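Local coordinates for alcohol dehydrogenase superfamily protein (Novosphingobium aromaticivorans, PDB 3GAZ), which probably acts as an NADP-dependent oxidoreductase of the alcohol dehydrogenase (medium-chain dehydrogenase/reductase) superfamily, at residues Q215-L229 against S232-L246. Numbering follows the deposited sequence.
Sequences QGFDLVYDTLGGPVL and SFSAVKRFGHVVSCL
Val243 sets CG2 over one face of the Tyr221 ring, a CH-pi contact 3.6 Å from the ring centroid and shifted toward the CD2 side. The methyl gets there because chi1 of Val243, -55°, lodges CG2 between its own backbone N and carbonyl carbon. Cys245 takes the edge of the same ring, its SG 3.9 Å from Tyr221 CE1, while the phenol OH is hydrogen-bonded to the carbonyl of Thr137. On the other face of the sheet Asp222 runs beside Ser244, whose OG donates to OD2 (2.9 Å) from above the carboxylate plane. OD1 of Asp222 is gripped twice by the loop that follows the strand: Gly225 N meets it on the syn side, 2.7 Å away, and Leu224 N comes from above the plane, making an Asx turn. Replacing Asp222 by an alanine would probably leave the Ser244 hydroxyl and the N-H groups of Leu224 and Gly225 without this acceptor, and the turn freer to shift. Strands 219-222 and 240-244 are parallel neighbours in the Rossmann-type sheet, joined by helix 227-235 in a beta-alpha-beta crossover. The helix packs on the sheet through Ser232, whose CB presses tightly on Val220 CG1 (3.4 Å), whereas its OG turns back to Val228 O. Leu229 CD1 touches both Phe233 CE1 and Val242 CG1, carried there by CG anti to the backbone N (chi1 177°). Before the turn from Lys237 to Gly240, Lys237 lies alongside Asp218, and its NZ forms a salt bridge to OD1 (2.9 Å) from above the carboxylate plane; a water links that same NZ to Gly216 O.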
loop_
_atom_site.group_PDB
_atom_site.type_symbol
_atom_site.label_atom_id
_atom_site.label_comp_id
_atom_site.label_asym_id
_atom_site.label_seq_id
_atom_site.Cartn_x
_atom_site.Cartn_y
_atom_site.Cartn_z
ATOM N N GLN A 215 -7.698 19.379 40.746
ATOM C CA GLN A 215 -7.837 17.931 40.609
ATOM C C GLN A 215 -7.290 17.403 39.282
ATOM O O GLN A 215 -6.741 16.299 39.214
ATOM C CB GLN A 215 -9.311 17.523 40.706
ATOM C CG GLN A 215 -9.973 17.768 42.052
ATOM C CD GLN A 215 -9.259 17.067 43.188
ATOM O OE1 GLN A 215 -8.474 17.678 43.912
ATOM N NE2 GLN A 215 -9.517 15.774 43.340
ATOM N N GLY A 216 -7.442 18.197 38.230
ATOM C CA GLY A 216 -7.003 17.764 36.918
ATOM C C GLY A 216 -8.251 17.446 36.117
ATOM O O GLY A 216 -9.364 17.620 36.613
ATOM N N PHE A 217 -8.074 16.967 34.890
ATOM C CA PHE A 217 -9.197 16.651 34.008
ATOM C C PHE A 217 -9.424 15.142 33.844
ATOM O O PHE A 217 -8.469 14.370 33.816
ATOM C CB PHE A 217 -8.944 17.271 32.628
ATOM C CG PHE A 217 -8.654 18.748 32.664
ATOM C CD1 PHE A 217 -9.675 19.679 32.485
ATOM C CD2 PHE A 217 -7.362 19.209 32.891
ATOM C CE1 PHE A 217 -9.408 21.050 32.532
ATOM C CE2 PHE A 217 -7.085 20.574 32.940
ATOM C CZ PHE A 217 -8.110 21.496 32.762
ATOM N N ASP A 218 -10.686 14.730 33.722
ATOM C CA ASP A 218 -11.008 13.312 33.543
ATOM C C ASP A 218 -10.379 12.761 32.263
ATOM O O ASP A 218 -9.891 11.627 32.229
ATOM C CB ASP A 218 -12.520 13.093 33.447
ATOM C CG ASP A 218 -13.263 13.496 34.704
ATOM O OD1 ASP A 218 -12.825 13.113 35.810
ATOM O OD2 ASP A 218 -14.298 14.185 34.580
ATOM N N LEU A 219 -10.395 13.575 31.210
ATOM C CA LEU A 219 -9.859 13.162 29.917
ATOM C C LEU A 219 -9.007 14.246 29.258
ATOM O O LEU A 219 -9.418 15.400 29.183
ATOM C CB LEU A 219 -11.026 12.791 28.992
ATOM C CG LEU A 219 -10.750 12.336 27.556
ATOM C CD1 LEU A 219 -9.839 11.107 27.548
ATOM C CD2 LEU A 219 -12.086 12.016 26.886
ATOM N N VAL A 220 -7.815 13.874 28.795
ATOM C CA VAL A 220 -6.934 14.821 28.114
ATOM C C VAL A 220 -6.588 14.305 26.717
ATOM O O VAL A 220 -6.086 13.191 26.569
ATOM C CB VAL A 220 -5.607 15.037 28.873
ATOM C CG1 VAL A 220 -4.728 16.027 28.103
ATOM C CG2 VAL A 220 -5.880 15.565 30.288
ATOM N N TYR A 221 -6.862 15.108 25.693
ATOM C CA TYR A 221 -6.543 14.696 24.333
ATOM C C TYR A 221 -5.384 15.515 23.778
ATOM O O TYR A 221 -5.522 16.708 23.507
ATOM C CB TYR A 221 -7.754 14.842 23.402
ATOM C CG TYR A 221 -7.623 14.031 22.120
ATOM C CD1 TYR A 221 -6.432 14.028 21.392
ATOM C CD2 TYR A 221 -8.682 13.264 21.644
ATOM C CE1 TYR A 221 -6.298 13.278 20.221
ATOM C CE2 TYR A 221 -8.561 12.510 20.471
ATOM C CZ TYR A 221 -7.365 12.521 19.767
ATOM O OH TYR A 221 -7.229 11.778 18.614
ATOM N N ASP A 222 -4.240 14.860 23.615
ATOM C CA ASP A 222 -3.054 15.500 23.075
ATOM C C ASP A 222 -3.078 15.406 21.555
ATOM O O ASP A 222 -3.040 14.310 20.999
ATOM C CB ASP A 222 -1.794 14.807 23.606
ATOM C CG ASP A 222 -0.552 15.193 22.835
ATOM O OD1 ASP A 222 -0.378 16.396 22.551
ATOM O OD2 ASP A 222 0.257 14.296 22.514
ATOM N N THR A 223 -3.150 16.551 20.880
ATOM C CA THR A 223 -3.155 16.547 19.421
ATOM C C THR A 223 -1.840 17.100 18.892
ATOM O O THR A 223 -1.664 17.229 17.680
ATOM C CB THR A 223 -4.277 17.429 18.830
ATOM O OG1 THR A 223 -3.904 18.809 18.939
ATOM C CG2 THR A 223 -5.585 17.195 19.553
ATOM N N LEU A 224 -0.918 17.424 19.794
ATOM C CA LEU A 224 0.362 17.995 19.392
ATOM C C LEU A 224 1.560 17.060 19.565
ATOM O O LEU A 224 2.498 17.099 18.770
ATOM C CB LEU A 224 0.598 19.305 20.156
ATOM C CG LEU A 224 -0.415 20.412 19.831
ATOM C CD1 LEU A 224 -0.251 21.588 20.782
ATOM C CD2 LEU A 224 -0.218 20.859 18.387
ATOM N N GLY A 225 1.531 16.229 20.603
ATOM C CA GLY A 225 2.622 15.299 20.832
ATOM C C GLY A 225 3.847 15.909 21.487
ATOM O O GLY A 225 3.817 17.050 21.955
ATOM N N GLY A 226 4.930 15.139 21.519
ATOM C CA GLY A 226 6.163 15.614 22.117
ATOM C C GLY A 226 5.978 16.084 23.546
ATOM O O GLY A 226 5.401 15.370 24.358
ATOM N N PRO A 227 6.466 17.285 23.886
ATOM C CA PRO A 227 6.337 17.829 25.243
ATOM C C PRO A 227 4.885 18.027 25.668
ATOM O O PRO A 227 4.566 17.991 26.856
ATOM C CB PRO A 227 7.088 19.156 25.158
ATOM C CG PRO A 227 8.123 18.897 24.093
ATOM C CD PRO A 227 7.317 18.153 23.052
ATOM N N VAL A 228 4.004 18.243 24.696
ATOM C CA VAL A 228 2.594 18.453 25.003
ATOM C C VAL A 228 1.984 17.189 25.617
ATOM O O VAL A 228 1.047 17.265 26.417
ATOM C CB VAL A 228 1.795 18.851 23.732
ATOM C CG1 VAL A 228 0.342 19.104 24.091
ATOM C CG2 VAL A 228 2.411 20.107 23.103
ATOM N N LEU A 229 2.513 16.028 25.239
ATOM C CA LEU A 229 2.002 14.774 25.787
ATOM C C LEU A 229 2.405 14.681 27.257
ATOM O O LEU A 229 1.623 14.237 28.106
ATOM C CB LEU A 229 2.553 13.577 25.007
ATOM C CG LEU A 229 2.126 12.208 25.541
ATOM C CD1 LEU A 229 0.608 12.157 25.680
ATOM C CD2 LEU A 229 2.619 11.118 24.599
ATOM N N SER A 232 0.222 16.697 29.206
ATOM C CA SER A 232 -1.074 16.040 29.320
ATOM C C SER A 232 -1.070 15.075 30.504
ATOM O O SER A 232 -2.064 14.951 31.219
ATOM C CB SER A 232 -1.396 15.280 28.029
ATOM O OG SER A 232 -1.460 16.171 26.923
ATOM N N PHE A 233 0.048 14.382 30.699
ATOM C CA PHE A 233 0.163 13.449 31.813
ATOM C C PHE A 233 0.078 14.254 33.107
ATOM O O PHE A 233 -0.393 13.764 34.130
ATOM C CB PHE A 233 1.507 12.709 31.777
ATOM C CG PHE A 233 1.641 11.702 30.656
ATOM C CD1 PHE A 233 0.536 11.282 29.923
ATOM C CD2 PHE A 233 2.876 11.122 30.387
ATOM C CE1 PHE A 233 0.662 10.297 28.933
ATOM C CE2 PHE A 233 3.013 10.138 29.401
ATOM C CZ PHE A 233 1.901 9.722 28.679
ATOM N N SER A 234 0.544 15.496 33.047
ATOM C CA SER A 234 0.539 16.372 34.210
ATOM C C SER A 234 -0.854 16.926 34.536
ATOM O O SER A 234 -1.198 17.111 35.705
ATOM C CB SER A 234 1.525 17.522 33.981
ATOM O OG SER A 234 1.570 18.387 35.099
ATOM N N ALA A 235 -1.659 17.164 33.506
ATOM C CA ALA A 235 -3.003 17.717 33.679
ATOM C C ALA A 235 -4.116 16.709 33.972
ATOM O O ALA A 235 -5.192 17.093 34.432
ATOM C CB ALA A 235 -3.376 18.531 32.441
ATOM N N VAL A 236 -3.870 15.428 33.706
ATOM C CA VAL A 236 -4.891 14.404 33.922
ATOM C C VAL A 236 -5.192 14.141 35.401
ATOM O O VAL A 236 -4.302 14.193 36.250
ATOM C CB VAL A 236 -4.494 13.069 33.214
ATOM C CG1 VAL A 236 -3.334 12.401 33.944
ATOM C CG2 VAL A 236 -5.697 12.142 33.120
ATOM N N LYS A 237 -6.463 13.871 35.693
ATOM C CA LYS A 237 -6.932 13.591 37.049
ATOM C C LYS A 237 -6.529 12.172 37.440
ATOM O O LYS A 237 -6.257 11.349 36.573
ATOM C CB LYS A 237 -8.461 13.734 37.099
ATOM C CG LYS A 237 -9.111 13.391 38.434
ATOM C CD LYS A 237 -10.637 13.505 38.356
ATOM C CE LYS A 237 -11.084 14.939 38.072
ATOM N NZ LYS A 237 -12.562 15.068 37.885
ATOM N N ARG A 238 -6.476 11.893 38.741
ATOM C CA ARG A 238 -6.127 10.557 39.218
ATOM C C ARG A 238 -7.157 9.585 38.661
ATOM O O ARG A 238 -8.352 9.866 38.690
ATOM C CB ARG A 238 -6.137 10.512 40.754
ATOM C CG ARG A 238 -6.013 9.109 41.351
ATOM C CD ARG A 238 -5.836 9.202 42.860
ATOM N NE ARG A 238 -4.667 10.021 43.171
ATOM C CZ ARG A 238 -3.417 9.656 42.905
ATOM N NH1 ARG A 238 -3.173 8.480 42.340
ATOM N NH2 ARG A 238 -2.414 10.483 43.169
ATOM N N PHE A 239 -6.685 8.447 38.159
ATOM C CA PHE A 239 -7.548 7.430 37.556
ATOM C C PHE A 239 -8.062 7.924 36.199
ATOM O O PHE A 239 -8.869 7.255 35.549
ATOM C CB PHE A 239 -8.754 7.104 38.451
ATOM C CG PHE A 239 -8.392 6.682 39.851
ATOM C CD1 PHE A 239 -7.387 5.745 40.080
ATOM C CD2 PHE A 239 -9.077 7.209 40.943
ATOM C CE1 PHE A 239 -7.071 5.339 41.373
ATOM C CE2 PHE A 239 -8.771 6.808 42.241
ATOM C CZ PHE A 239 -7.764 5.872 42.456
ATOM N N GLY A 240 -7.588 9.096 35.781
ATOM C CA GLY A 240 -8.007 9.671 34.510
ATOM C C GLY A 240 -7.447 8.983 33.275
ATOM O O GLY A 240 -6.698 8.010 33.377
ATOM N N HIS A 241 -7.795 9.505 32.100
ATOM C CA HIS A 241 -7.351 8.924 30.835
ATOM C C HIS A 241 -6.757 9.973 29.901
ATOM O O HIS A 241 -7.316 11.053 29.723
ATOM C CB HIS A 241 -8.541 8.238 30.149
ATOM C CG HIS A 241 -8.162 7.267 29.069
ATOM N ND1 HIS A 241 -9.039 6.318 28.587
ATOM C CD2 HIS A 241 -7.009 7.098 28.375
ATOM C CE1 HIS A 241 -8.444 5.605 27.647
ATOM N NE2 HIS A 241 -7.211 6.058 27.499
ATOM N N VAL A 242 -5.620 9.643 29.303
ATOM C CA VAL A 242 -4.955 10.535 28.361
ATOM C C VAL A 242 -4.846 9.824 27.010
ATOM O O VAL A 242 -4.452 8.663 26.950
ATOM C CB VAL A 242 -3.529 10.902 28.847
ATOM C CG1 VAL A 242 -2.791 11.696 27.767
ATOM C CG2 VAL A 242 -3.613 11.722 30.142
ATOM N N VAL A 243 -5.226 10.501 25.932
ATOM C CA VAL A 243 -5.111 9.895 24.607
ATOM C C VAL A 243 -4.302 10.832 23.714
ATOM O O VAL A 243 -4.297 12.049 23.914
ATOM C CB VAL A 243 -6.501 9.627 23.958
ATOM C CG1 VAL A 243 -7.360 8.777 24.889
ATOM C CG2 VAL A 243 -7.201 10.938 23.639
ATOM N N SER A 244 -3.602 10.262 22.742
ATOM C CA SER A 244 -2.801 11.064 21.827
ATOM C C SER A 244 -2.810 10.460 20.437
ATOM O O SER A 244 -2.898 9.241 20.281
ATOM C CB SER A 244 -1.353 11.157 22.319
ATOM O OG SER A 244 -0.534 11.807 21.357
ATOM N N CYS A 245 -2.729 11.321 19.428
ATOM C CA CYS A 245 -2.691 10.864 18.047
ATOM C C CYS A 245 -1.314 11.176 17.459
ATOM O O CYS A 245 -1.113 11.127 16.251
ATOM C CB CYS A 245 -3.803 11.530 17.224
ATOM S SG CYS A 245 -3.823 13.333 17.245
ATOM N N LEU A 246 -0.366 11.490 18.340
ATOM C CA LEU A 246 1.010 11.790 17.949
ATOM C C LEU A 246 1.972 11.304 19.027
ATOM O O LEU A 246 3.006 11.927 19.264
ATOM C CB LEU A 246 1.212 13.297 17.745
ATOM C CG LEU A 246 0.832 13.905 16.394
ATOM C CD1 LEU A 246 0.997 15.415 16.445
ATOM C CD2 LEU A 246 1.696 13.302 15.290
HETATM O O HOH W 1 -6.311 14.073 40.831
HETATM O O HOH W 2 -12.121 17.407 36.635
#